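Local coordinates for protein DegT/DnrJ/EryC1/StrS aminotransferase (Brucella abortus 2308, PDB 4QGR) that probably acts as a pyridoxal-phosphate-dependent aminotransferase of the DegT/DnrJ/EryC1/StrS family and binds pyridoxal 5'-phosphate, at residues F11-L14 against G15-R18; I29-V32 against V33-R37; A266-R269 against I270-Y274; Y274-A277 against L278-V281; S346-L349 against P350-L354. All coordinates share one frame; numbering follows the deposited sequence.

Contact 1: F11-L14 against G15-R18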
loop_
_atom_site.group_PDB
_atom_site.type_symbol
_atom_site.label_atom_id
_atom_site.label_comp_id
_atom_site.label_asym_id
_atom_site.label_seq_id
_atom_site.Cartn_x
_atom_site.Cartn_y
_atom_site.Cartn_z
ATOM N N PHE A 11 -3.431 3.531 26.866
ATOM C CA PHE A 11 -3.186 4.791 26.134
ATOM C C PHE A 11 -4.277 5.086 25.091
ATOM O O PHE A 11 -4.840 6.173 25.070
ATOM C CB PHE A 11 -1.798 4.726 25.484
ATOM C CG PHE A 11 -1.341 6.046 24.973
ATOM C CD1 PHE A 11 -0.986 7.051 25.868
ATOM C CD2 PHE A 11 -1.338 6.305 23.631
ATOM C CE1 PHE A 11 -0.612 8.307 25.394
ATOM C CE2 PHE A 11 -0.971 7.567 23.148
ATOM C CZ PHE A 11 -0.576 8.536 24.047
ATOM N N ILE A 12 -4.537 4.128 24.212
ATOM C CA ILE A 12 -5.645 4.184 23.250
ATOM C C ILE A 12 -6.286 2.787 23.261
ATOM O O ILE A 12 -5.671 1.812 22.827
ATOM C CB ILE A 12 -5.185 4.550 21.830
ATOM C CG1 ILE A 12 -4.689 6.013 21.783
ATOM C CG2 ILE A 12 -6.330 4.364 20.815
ATOM C CD1 ILE A 12 -4.015 6.419 20.477
ATOM N N ASP A 13 -7.507 2.688 23.773
ATOM C CA ASP A 13 -8.061 1.397 24.155
ATOM C C ASP A 13 -8.900 0.763 23.054
ATOM O O ASP A 13 -10.144 0.914 23.041
ATOM C CB ASP A 13 -8.908 1.604 25.396
ATOM C CG ASP A 13 -9.215 0.319 26.108
ATOM O OD1 ASP A 13 -9.153 -0.757 25.479
ATOM O OD2 ASP A 13 -9.502 0.439 27.314
ATOM N N LEU A 14 -8.245 0.023 22.155
ATOM C CA LEU A 14 -8.977 -0.606 21.052
ATOM C C LEU A 14 -9.870 -1.731 21.577
ATOM O O LEU A 14 -10.913 -2.003 21.039
ATOM C CB LEU A 14 -8.042 -1.120 19.961
ATOM C CG LEU A 14 -7.211 -0.002 19.306
ATOM C CD1 LEU A 14 -6.303 -0.632 18.248
ATOM C CD2 LEU A 14 -8.056 1.121 18.704
ATOM N N GLY A 15 -9.450 -2.395 22.639
ATOM C CA GLY A 15 -10.273 -3.465 23.212
ATOM C C GLY A 15 -11.632 -3.016 23.747
ATOM O O GLY A 15 -12.657 -3.729 23.582
ATOM N N ALA A 16 -11.651 -1.864 24.398
ATOM C CA ALA A 16 -12.888 -1.347 24.982
ATOM C C ALA A 16 -13.849 -0.948 23.873
ATOM O O ALA A 16 -15.082 -1.128 23.974
ATOM C CB ALA A 16 -12.623 -0.152 25.865
ATOM N N GLN A 17 -13.264 -0.396 22.814
ATOM C CA GLN A 17 -14.056 -0.043 21.652
ATOM C C GLN A 17 -14.618 -1.292 20.984
ATOM O O GLN A 17 -15.780 -1.341 20.646
ATOM C CB GLN A 17 -13.224 0.774 20.663
ATOM C CG GLN A 17 -14.031 1.145 19.420
ATOM C CD GLN A 17 -13.156 1.748 18.344
ATOM O OE1 GLN A 17 -12.251 1.111 17.831
ATOM N NE2 GLN A 17 -13.477 2.971 17.950
ATOM N N ARG A 18 -13.777 -2.308 20.793
ATOM C CA ARG A 18 -14.233 -3.523 20.172
ATOM C C ARG A 18 -15.337 -4.148 21.030
ATOM O O ARG A 18 -16.313 -4.693 20.483
ATOM C CB ARG A 18 -13.072 -4.487 19.945
ATOM C CG ARG A 18 -13.457 -5.729 19.166
ATOM C CD ARG A 18 -12.262 -6.616 18.846
ATOM N NE ARG A 18 -11.910 -7.441 19.983
ATOM C CZ ARG A 18 -12.583 -8.549 20.368
ATOM N NH1 ARG A 18 -13.641 -9.036 19.704
ATOM N NH2 ARG A 18 -12.183 -9.213 21.442
HETATM O O HOH W 1 -11.495 -1.450 18.266
#

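Contact 2: I29-V32 against V33-R37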
loop_
_atom_site.group_PDB
_atom_site.type_symbol
_atom_site.label_atom_id
_atom_site.label_comp_id
_atom_site.label_asym_id
_atom_site.label_seq_id
_atom_site.Cartn_x
_atom_site.Cartn_y
_atom_site.Cartn_z
ATOM N N ILE A 29 -17.233 -8.820 9.508
ATOM C CA ILE A 29 -16.064 -9.538 9.042
ATOM C C ILE A 29 -16.499 -10.877 8.447
ATOM O O ILE A 29 -16.073 -11.245 7.365
ATOM C CB ILE A 29 -15.038 -9.716 10.203
ATOM C CG1 ILE A 29 -14.381 -8.369 10.532
ATOM C CG2 ILE A 29 -13.966 -10.690 9.798
ATOM C CD1 ILE A 29 -13.593 -8.401 11.824
ATOM N N SER A 30 -17.379 -11.604 9.133
ATOM C CA SER A 30 -17.828 -12.894 8.637
ATOM C C SER A 30 -18.543 -12.783 7.298
ATOM O O SER A 30 -18.412 -13.667 6.449
ATOM C CB SER A 30 -18.708 -13.579 9.675
ATOM O OG SER A 30 -17.894 -13.886 10.779
ATOM N N LYS A 31 -19.300 -11.704 7.110
ATOM C CA LYS A 31 -20.029 -11.485 5.857
ATOM C C LYS A 31 -19.046 -11.339 4.705
ATOM O O LYS A 31 -19.241 -11.915 3.636
ATOM C CB LYS A 31 -20.910 -10.233 5.942
ATOM C CG LYS A 31 -21.650 -9.866 4.659
ATOM C CD LYS A 31 -22.393 -8.519 4.784
ATOM C CE LYS A 31 -23.044 -8.075 3.458
ATOM N NZ LYS A 31 -22.091 -7.612 2.378
ATOM N N VAL A 32 -17.980 -10.555 4.912
ATOM C CA VAL A 32 -16.977 -10.376 3.872
ATOM C C VAL A 32 -16.269 -11.698 3.565
ATOM O O VAL A 32 -16.067 -12.079 2.391
ATOM C CB VAL A 32 -15.956 -9.284 4.259
ATOM C CG1 VAL A 32 -14.746 -9.302 3.355
ATOM C CG2 VAL A 32 -16.622 -7.903 4.239
ATOM N N VAL A 33 -15.837 -12.376 4.615
ATOM C CA VAL A 33 -15.167 -13.666 4.460
ATOM C C VAL A 33 -16.012 -14.623 3.582
ATOM O O VAL A 33 -15.484 -15.222 2.612
ATOM C CB VAL A 33 -14.811 -14.291 5.819
ATOM C CG1 VAL A 33 -14.382 -15.758 5.650
ATOM C CG2 VAL A 33 -13.699 -13.476 6.487
ATOM N N ALA A 34 -17.307 -14.712 3.877
ATOM C CA ALA A 34 -18.219 -15.635 3.200
ATOM C C ALA A 34 -18.486 -15.250 1.744
ATOM O O ALA A 34 -18.589 -16.122 0.875
ATOM C CB ALA A 34 -19.536 -15.733 3.962
ATOM N N GLU A 35 -18.561 -13.951 1.479
ATOM C CA GLU A 35 -19.027 -13.454 0.190
ATOM C C GLU A 35 -17.967 -13.517 -0.900
ATOM O O GLU A 35 -18.292 -13.610 -2.072
ATOM C CB GLU A 35 -19.621 -12.051 0.335
ATOM C CG GLU A 35 -21.003 -12.068 0.996
ATOM C CD GLU A 35 -21.731 -10.723 0.983
ATOM O OE1 GLU A 35 -21.092 -9.656 0.717
ATOM O OE2 GLU A 35 -22.976 -10.770 1.241
ATOM N N GLY A 36 -16.695 -13.480 -0.534
ATOM C CA GLY A 36 -15.630 -13.745 -1.515
ATOM C C GLY A 36 -15.281 -12.581 -2.420
ATOM O O GLY A 36 -14.667 -12.776 -3.459
ATOM N N ARG A 37 -15.707 -11.372 -2.060
ATOM C CA ARG A 37 -15.456 -10.183 -2.859
ATOM C C ARG A 37 -14.432 -9.341 -2.115
ATOM O O ARG A 37 -14.691 -8.244 -1.640
ATOM C CB ARG A 37 -16.735 -9.418 -3.074
ATOM C CG ARG A 37 -17.764 -10.285 -3.768
ATOM C CD ARG A 37 -18.936 -9.476 -4.229
ATOM N NE ARG A 37 -19.990 -10.379 -4.662
ATOM C CZ ARG A 37 -20.964 -10.047 -5.491
ATOM N NH1 ARG A 37 -21.003 -8.825 -6.029
ATOM N NH2 ARG A 37 -21.876 -10.953 -5.818
HETATM O O HOH W 2 -16.439 -10.369 0.409
#

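Contact 3: A266-R269 against I270-Y274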
loop_
_atom_site.group_PDB
_atom_site.type_symbol
_atom_site.label_atom_id
_atom_site.label_comp_id
_atom_site.label_asym_id
_atom_site.label_seq_id
_atom_site.Cartn_x
_atom_site.Cartn_y
_atom_site.Cartn_z
ATOM N N ALA A 266 -17.507 12.145 23.403
ATOM C CA ALA A 266 -16.766 11.658 24.541
ATOM C C ALA A 266 -15.373 12.260 24.602
ATOM O O ALA A 266 -14.929 12.698 25.641
ATOM C CB ALA A 266 -16.673 10.125 24.513
ATOM N N ARG A 267 -14.688 12.279 23.466
ATOM C CA ARG A 267 -13.341 12.850 23.413
ATOM C C ARG A 267 -13.363 14.330 23.847
ATOM O O ARG A 267 -12.531 14.751 24.636
ATOM C CB ARG A 267 -12.765 12.697 22.024
ATOM C CG ARG A 267 -12.427 11.282 21.595
ATOM C CD ARG A 267 -12.200 11.147 20.076
ATOM N NE ARG A 267 -11.749 9.803 19.714
ATOM C CZ ARG A 267 -10.492 9.344 19.838
ATOM N NH1 ARG A 267 -9.510 10.138 20.228
ATOM N NH2 ARG A 267 -10.212 8.084 19.540
ATOM N N ASP A 268 -14.348 15.081 23.366
ATOM C CA ASP A 268 -14.465 16.503 23.697
ATOM C C ASP A 268 -14.633 16.663 25.197
ATOM O O ASP A 268 -13.968 17.513 25.846
ATOM C CB ASP A 268 -15.663 17.116 22.957
ATOM C CG ASP A 268 -15.777 18.612 23.180
ATOM O OD1 ASP A 268 -15.015 19.353 22.542
ATOM O OD2 ASP A 268 -16.614 19.016 24.018
ATOM N N ARG A 269 -15.502 15.829 25.763
ATOM C CA ARG A 269 -15.772 15.858 27.224
ATOM C C ARG A 269 -14.503 15.545 28.029
ATOM O O ARG A 269 -14.149 16.242 28.960
ATOM C CB ARG A 269 -16.907 14.895 27.578
ATOM C CG ARG A 269 -17.005 14.552 29.043
ATOM C CD ARG A 269 -18.140 13.561 29.274
ATOM N NE ARG A 269 -17.975 12.277 28.582
ATOM C CZ ARG A 269 -17.161 11.307 28.965
ATOM N NH1 ARG A 269 -16.337 11.460 29.989
ATOM N NH2 ARG A 269 -17.130 10.187 28.278
ATOM N N ILE A 270 -13.780 14.520 27.613
ATOM C CA ILE A 270 -12.565 14.088 28.281
ATOM C C ILE A 270 -11.447 15.141 28.199
ATOM O O ILE A 270 -10.797 15.455 29.207
ATOM C CB ILE A 270 -12.123 12.712 27.704
ATOM C CG1 ILE A 270 -13.166 11.657 28.140
ATOM C CG2 ILE A 270 -10.723 12.349 28.177
ATOM C CD1 ILE A 270 -13.149 10.391 27.286
ATOM N N ALA A 271 -11.252 15.710 27.004
ATOM C CA ALA A 271 -10.226 16.736 26.789
ATOM C C ALA A 271 -10.506 17.953 27.612
ATOM O O ALA A 271 -9.589 18.530 28.163
ATOM C CB ALA A 271 -10.132 17.122 25.333
ATOM N N ARG A 272 -11.774 18.368 27.672
ATOM C CA ARG A 272 -12.138 19.570 28.446
ATOM C C ARG A 272 -11.890 19.349 29.927
ATOM O O ARG A 272 -11.433 20.241 30.630
ATOM C CB ARG A 272 -13.593 19.989 28.164
ATOM C CG ARG A 272 -13.743 20.615 26.777
ATOM C CD ARG A 272 -15.180 21.045 26.451
ATOM N NE ARG A 272 -15.291 21.558 25.075
ATOM C CZ ARG A 272 -14.956 22.798 24.687
ATOM N NH1 ARG A 272 -14.463 23.685 25.547
ATOM N NH2 ARG A 272 -15.094 23.159 23.411
ATOM N N ARG A 273 -12.171 18.144 30.392
ATOM C CA ARG A 273 -11.919 17.811 31.791
ATOM C C ARG A 273 -10.409 17.836 32.102
ATOM O O ARG A 273 -10.010 18.361 33.156
ATOM C CB ARG A 273 -12.570 16.482 32.172
ATOM C CG ARG A 273 -12.644 16.237 33.671
ATOM C CD ARG A 273 -13.660 15.142 33.945
ATOM N NE ARG A 273 -13.833 14.938 35.381
ATOM C CZ ARG A 273 -13.196 14.037 36.125
ATOM N NH1 ARG A 273 -12.332 13.179 35.598
ATOM N NH2 ARG A 273 -13.465 13.967 37.429
ATOM N N TYR A 274 -9.567 17.301 31.225
ATOM C CA TYR A 274 -8.125 17.461 31.437
ATOM C C TYR A 274 -7.734 18.939 31.446
ATOM O O TYR A 274 -6.934 19.378 32.285
ATOM C CB TYR A 274 -7.326 16.825 30.307
ATOM C CG TYR A 274 -6.941 15.359 30.364
ATOM C CD1 TYR A 274 -6.360 14.769 31.508
ATOM C CD2 TYR A 274 -7.046 14.581 29.204
ATOM C CE1 TYR A 274 -5.949 13.447 31.497
ATOM C CE2 TYR A 274 -6.636 13.269 29.168
ATOM C CZ TYR A 274 -6.067 12.701 30.322
ATOM O OH TYR A 274 -5.627 11.410 30.267
HETATM O O HOH W 3 -15.947 21.554 21.219
#

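Contact 4: Y274-A277 against L278-V281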
loop_
_atom_site.group_PDB
_atom_site.type_symbol
_atom_site.label_atom_id
_atom_site.label_comp_id
_atom_site.label_asym_id
_atom_site.label_seq_id
_atom_site.Cartn_x
_atom_site.Cartn_y
_atom_site.Cartn_z
ATOM N N TYR A 274 -9.567 17.301 31.225
ATOM C CA TYR A 274 -8.125 17.461 31.437
ATOM C C TYR A 274 -7.734 18.939 31.446
ATOM O O TYR A 274 -6.934 19.378 32.285
ATOM C CB TYR A 274 -7.326 16.825 30.307
ATOM C CG TYR A 274 -6.941 15.359 30.364
ATOM C CD1 TYR A 274 -6.360 14.769 31.508
ATOM C CD2 TYR A 274 -7.046 14.581 29.204
ATOM C CE1 TYR A 274 -5.949 13.447 31.497
ATOM C CE2 TYR A 274 -6.636 13.269 29.168
ATOM C CZ TYR A 274 -6.067 12.701 30.322
ATOM O OH TYR A 274 -5.627 11.410 30.267
ATOM N N ASN A 275 -8.235 19.697 30.470
ATOM C CA ASN A 275 -7.778 21.090 30.312
ATOM C C ASN A 275 -8.091 21.902 31.575
ATOM O O ASN A 275 -7.204 22.579 32.090
ATOM C CB ASN A 275 -8.382 21.770 29.075
ATOM C CG ASN A 275 -7.742 21.290 27.761
ATOM O OD1 ASN A 275 -6.716 20.594 27.749
ATOM N ND2 ASN A 275 -8.324 21.707 26.654
ATOM N N GLU A 276 -9.319 21.774 32.084
ATOM C CA GLU A 276 -9.738 22.537 33.265
ATOM C C GLU A 276 -8.969 22.110 34.513
ATOM O O GLU A 276 -8.653 22.931 35.352
ATOM C CB GLU A 276 -11.261 22.441 33.476
ATOM C CG GLU A 276 -12.026 23.178 32.375
ATOM C CD GLU A 276 -11.624 24.660 32.249
ATOM O OE1 GLU A 276 -11.530 25.362 33.294
ATOM O OE2 GLU A 276 -11.382 25.135 31.107
ATOM N N ALA A 277 -8.603 20.833 34.610
ATOM C CA ALA A 277 -7.961 20.339 35.824
ATOM C C ALA A 277 -6.458 20.582 35.813
ATOM O O ALA A 277 -5.834 20.630 36.881
ATOM C CB ALA A 277 -8.255 18.857 36.003
ATOM N N LEU A 278 -5.869 20.717 34.622
ATOM C CA LEU A 278 -4.400 20.753 34.491
ATOM C C LEU A 278 -3.799 22.098 34.119
ATOM O O LEU A 278 -2.583 22.268 34.184
ATOM C CB LEU A 278 -3.951 19.700 33.453
ATOM C CG LEU A 278 -4.141 18.242 33.901
ATOM C CD1 LEU A 278 -3.898 17.302 32.735
ATOM C CD2 LEU A 278 -3.235 17.903 35.073
ATOM N N LYS A 279 -4.633 23.048 33.710
ATOM C CA LYS A 279 -4.150 24.281 33.129
ATOM C C LYS A 279 -3.221 25.111 34.024
ATOM O O LYS A 279 -2.414 25.892 33.508
ATOM C CB LYS A 279 -5.325 25.161 32.677
ATOM C CG LYS A 279 -6.216 25.642 33.782
ATOM C CD LYS A 279 -7.426 26.343 33.181
ATOM C CE LYS A 279 -8.443 26.669 34.265
ATOM N NZ LYS A 279 -9.635 27.328 33.655
ATOM N N ASP A 280 -3.324 24.942 35.330
ATOM C CA ASP A 280 -2.459 25.679 36.247
ATOM C C ASP A 280 -1.109 25.041 36.557
ATOM O O ASP A 280 -0.278 25.680 37.205
ATOM C CB ASP A 280 -3.196 25.946 37.565
ATOM C CG ASP A 280 -3.588 24.684 38.293
ATOM O OD1 ASP A 280 -4.001 23.654 37.675
ATOM O OD2 ASP A 280 -3.502 24.697 39.520
ATOM N N VAL A 281 -0.888 23.787 36.156
ATOM C CA VAL A 281 0.387 23.116 36.401
ATOM C C VAL A 281 1.145 22.739 35.112
ATOM O O VAL A 281 2.350 22.533 35.156
ATOM C CB VAL A 281 0.229 21.847 37.269
ATOM C CG1 VAL A 281 -0.139 22.203 38.697
ATOM C CG2 VAL A 281 -0.787 20.871 36.675
#

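Contact 5: S346-L349 against P350-L354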
loop_
_atom_site.group_PDB
_atom_site.type_symbol
_atom_site.label_atom_id
_atom_site.label_comp_id
_atom_site.label_asym_id
_atom_site.label_seq_id
_atom_site.Cartn_x
_atom_site.Cartn_y
_atom_site.Cartn_z
ATOM N N SER A 346 9.546 23.860 16.431
ATOM C CA SER A 346 9.713 22.444 16.131
ATOM C C SER A 346 10.933 21.839 16.856
ATOM O O SER A 346 10.910 20.668 17.286
ATOM C CB SER A 346 9.875 22.262 14.630
ATOM O OG SER A 346 8.674 22.629 13.933
ATOM N N GLU A 347 11.997 22.615 17.010
ATOM C CA GLU A 347 13.187 22.071 17.643
ATOM C C GLU A 347 13.089 21.960 19.175
ATOM O O GLU A 347 13.729 21.082 19.784
ATOM C CB GLU A 347 14.415 22.919 17.235
ATOM C CG GLU A 347 14.793 22.674 15.794
ATOM C CD GLU A 347 16.029 23.426 15.350
ATOM O OE1 GLU A 347 16.685 24.063 16.224
ATOM O OE2 GLU A 347 16.368 23.374 14.146
ATOM N N SER A 348 12.364 22.874 19.797
ATOM C CA SER A 348 12.254 22.895 21.252
ATOM C C SER A 348 11.084 22.078 21.830
ATOM O O SER A 348 11.170 21.588 22.964
ATOM C CB SER A 348 12.165 24.322 21.760
ATOM O OG SER A 348 11.039 24.948 21.225
ATOM N N LEU A 349 10.000 21.909 21.074
ATOM C CA LEU A 349 8.884 21.101 21.581
ATOM C C LEU A 349 9.220 19.707 22.068
ATOM O O LEU A 349 8.610 19.274 23.059
ATOM C CB LEU A 349 7.763 20.981 20.535
ATOM C CG LEU A 349 6.849 22.168 20.469
ATOM C CD1 LEU A 349 5.909 22.016 19.288
ATOM C CD2 LEU A 349 6.051 22.296 21.783
ATOM N N PRO A 350 10.088 18.960 21.350
ATOM C CA PRO A 350 10.468 17.634 21.813
ATOM C C PRO A 350 11.026 17.575 23.226
ATOM O O PRO A 350 10.995 16.496 23.830
ATOM C CB PRO A 350 11.532 17.178 20.795
ATOM C CG PRO A 350 11.216 17.935 19.557
ATOM C CD PRO A 350 10.743 19.277 20.076
ATOM N N SER A 351 11.503 18.687 23.784
ATOM C CA SER A 351 12.042 18.655 25.134
ATOM C C SER A 351 10.978 18.837 26.194
ATOM O O SER A 351 11.270 18.648 27.369
ATOM C CB SER A 351 13.142 19.712 25.327
ATOM O OG SER A 351 12.608 21.033 25.246
ATOM N N ARG A 352 9.760 19.219 25.797
ATOM C CA ARG A 352 8.729 19.528 26.775
ATOM C C ARG A 352 7.336 18.943 26.517
ATOM O O ARG A 352 6.519 18.955 27.420
ATOM C CB ARG A 352 8.640 21.042 26.985
ATOM C CG ARG A 352 8.259 21.838 25.755
ATOM C CD ARG A 352 8.350 23.383 25.969
ATOM N NE ARG A 352 7.721 24.082 24.822
ATOM C CZ ARG A 352 8.363 24.661 23.788
ATOM N NH1 ARG A 352 9.682 24.707 23.741
ATOM N NH2 ARG A 352 7.680 25.258 22.806
ATOM N N ILE A 353 7.070 18.432 25.321
ATOM C CA ILE A 353 5.729 17.903 24.988
ATOM C C ILE A 353 5.526 16.475 25.496
ATOM O O ILE A 353 6.480 15.690 25.600
ATOM C CB ILE A 353 5.486 17.996 23.473
ATOM C CG1 ILE A 353 3.985 18.026 23.153
ATOM C CG2 ILE A 353 6.272 16.926 22.714
ATOM C CD1 ILE A 353 3.692 18.448 21.729
ATOM N N LEU A 354 4.280 16.132 25.800
ATOM C CA LEU A 354 3.917 14.771 26.198
ATOM C C LEU A 354 2.453 14.514 25.920
ATOM O O LEU A 354 1.632 15.389 26.149
ATOM C CB LEU A 354 4.207 14.591 27.686
ATOM C CG LEU A 354 4.020 13.154 28.223
ATOM C CD1 LEU A 354 4.980 12.174 27.559
ATOM C CD2 LEU A 354 4.176 13.125 29.736
HETATM O O HOH W 4 8.909 27.540 21.648
#

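Contact 1: F11-L14 against G15-R18
Asp-13 and Ala-16 meet at the start of helix 14-20, where Asp-13 is the N-cap. The capping bond runs from Ala-16 N to Asp-13 OD1, 2.9 Å, with an N-H...O angle of 153°. The N-H reaches OD1 from above the carboxylate plane, 61° out of it. Asp-13 has CG turned opposite its own backbone N (chi1 -164°), which carries the carboxylate forward over the first turn. Its negative charge there would probably interact well with the helix dipole. The Ala-16 methyl also lies against the carboxylate, with Ala-16 CB 3.4 Å from Asp-13 CG.

The main-chain bonds begin the helical pattern. Gln-17 N makes a weak bond to Asp-13 O at 3.4 Å. Arg-18 N makes a firmer one to Leu-14 O at 2.9 Å.

A water adds a bridge. It donates to Leu-14 O at 2.9 Å and to Gln-17 OE1 at 2.7 Å. Leu-14 O thus takes two hydrogens, one from the helix and one from the water. The Gln-17 amide is also held by Lys-256 at OE1 and Glu-263 at NE2.

Lys-256 and Glu-263 belong to helix 247-278, so Gln-17 ties the short helix 14-20 to that long one. Arg-18 packs on Tyr-38 of the second subunit, and Phe-11 joins its backbone to Met-358, just past strand 353-356.

Contact 2: I29-V32 against V33-R37
Val-33 N bonds to Ile-29 O in the last turns of helix 22-35, an alpha-helical C-terminus. The helix ends at Glu-35, and Gly-36 is the first residue to leave helical form, with a positive phi. The Val-33 bond is 3.0 Å long and almost straight, at 175°. Ala-34 N satisfies Ser-30 O and Glu-35 N satisfies Lys-31 O, by more bent bonds.

Lys-31 and Glu-35 form an i to i+4 salt bridge. The lysine chain is extended and then bends at its last torsion (chi4 -72°), bringing the ammonium back over the glutamate. Lys-31 NZ lies 2.8 Å from Glu-35 OE1 and meets it from 36° above the carboxylate plane. Lys-31 also pairs with Glu-43 of helix 42-55, so two carboxylates share its charge.

Val-32 packs on helix 247-278. Val-33 packs on Arg-18 of the second subunit, placing this turn at the dimer interface.

Val-32 O is the carbonyl shared at this end. Gly-36 N reaches it weakly at 3.3 Å, and Glu-35 N also reaches it weakly. A water serves the first N-H beyond the glycine: it donates to Val-32 O at 2.6 Å and accepts from Arg-37 N at 2.8 Å.

Contact 3: A266-R269 against I270-Y274
Ile-270 sits one turn after Ala-266 on helix 247-278, and its N bonds to Ala-266 O at 2.9 Å. Its side chain leans back over the same carbonyl, with CG1 3.2 Å from Ala-266 O. CG1 lies opposite the Ile-270 carbonyl carbon (chi1 -68°), which aims this branch down the preceding turn. The Arg-269 guanidinium folds alongside. Its chain bends at chi3, and NH1 comes 3.7 Å from Ile-270 CG1, which lies over one face of the group.

Ala-271 N continues the ladder to Arg-267 O. Its methyl rests near that oxygen.

Arg-272 carries the main polar contact, an i to i+4 salt bridge along an alpha-helix. Its N bonds to Asp-268 O, and its side chain runs extended past Asp-268. Arg-272 NE donates to Asp-268 OD2 at 3.1 Å, with OD2 close to the guanidinium plane. The donor is on the syn side of the carboxylate but tilted 29° out of its plane. A weaker bond goes from NE to OD1. The two flat groups are turned 59° apart, so they do not pair flat. A water closes the link by donating to Asp-268 OD1 at 2.7 Å and accepting from Arg-272 NH2 at 2.8 Å.

Arg-273 N bonds to Arg-269 O. Its guanidinium leads away to a salt bridge with Asp-368. Tyr-274 N bonds to Ile-270 O.

Around this turn, Arg-273 and Tyr-274 pack on helix 364-377. Tyr-274 also stacks with Tyr-298 of strand 298-301, and Ala-271 touches Trp-295 in a loop.

Contact 4: Y274-A277 against L278-V281
The backbone runs out of helical form here: Leu-278 N still bonds to Tyr-274 O at 2.9 Å, but the bond is bent to 131°, and Lys-279 N reaches Asn-275 O only weakly. This is the C-terminal end of helix 247-278. Leu-278 N has a second, weak acceptor in Asn-275 O, so that oxygen is shared by two N-H groups. Just beyond, Val-281 N bonds to Leu-278 O.

Tyr-274 and Leu-278 carry the apolar contact. Their side chains lie side by side and point the same way, toward helix 364-377. Tyr-274 CD1 and Leu-278 CD1 are 3.7 Å apart. Leu-278 packs on Ile-374 of that helix and on Val-284, while the Tyr-274 hydroxyl bonds to Pro-357 O.

Glu-276 and Lys-279 form an i to i+3 salt bridge. The glutamate bends at chi2 (-56°), which turns its carboxylate forward, toward Lys-279 at the C-terminal end. The lysine is extended beyond CG and passes across it. Asp-280 makes a salt bridge to Arg-375, which joins this end to helix 364-377. Lys-279 NZ sits 2.8 Å from Glu-276 OE1, on the syn side and 29° out of the carboxylate plane.

Contact 5: S346-L349 against P350-L354
Ser-348 and Arg-352 meet through a side-chain bond, with Arg-352 NH1 2.9 Å from Ser-348 OG. The bond is weak, at 148°, and OG lies near the guanidinium plane. Leu-349 lies over one face of that guanidinium. Its CA is above the centre, and its CD2 comes 3.5 Å from Arg-352 NH2. Ser-348 O accepts twice from Ser-351: from OG at 2.8 Å in the carbonyl plane, and from N at 3.0 Å from above that plane. Leu-349 O also accepts twice. Ile-353 N lies nearly in line with the C=O bond, 2.9 Å from Leu-349 O, and Arg-352 N comes from well above the carbonyl plane.

The Ser-351 hydroxyl sits between its own N and carbonyl carbon (chi1 67°), which brings OG back to Ser-348 O. Pro-350 CD packs against Leu-349 CB.

Further out, Ser-348 OG bonds to Pro-344 O, and Arg-352 NE makes a salt bridge to Glu-301. A water accepts from Arg-352 NH2. Arg-305 grips Pro-350 O and Ile-353 O.

The segment turns helix 344-348 into strand 353-356, which pairs with strand 298-301. The guanidinium charge is probably offset by Glu-301, while Ser-348 OG adds a weak hydrogen bond. Pro-350 has no N-H to give, and its CD lies 3.1 Å from Ser-346 O. That buried oxygen has no partner in the model, and the turn relies on the two doubly accepting carbonyls.

Contacts 3 and 4 lie on one helix, 247-278, and share Tyr-274; their centres are about 12 Å apart. Contact 1 sits about 17 Å from contact 3, centre to centre. Contact 2 follows contact 1 on the next helix, about 24 Å away between centres. Contacts 2 and 4 are farthest apart, about 47 Å between centres, and contacts 2 and 5 are about 46 Å apart. The side chains of Leu-14 (contact 1) and Arg-267 (contact 3) are each about 8 Å from that of Lys-199, the predicted cofactor-attachment residue. From bound pyridoxal 5'-phosphate, the Leu-14 side chain is about 12 Å away, and those of Arg-267 and Ile-353 (contact 5) about 13 Å.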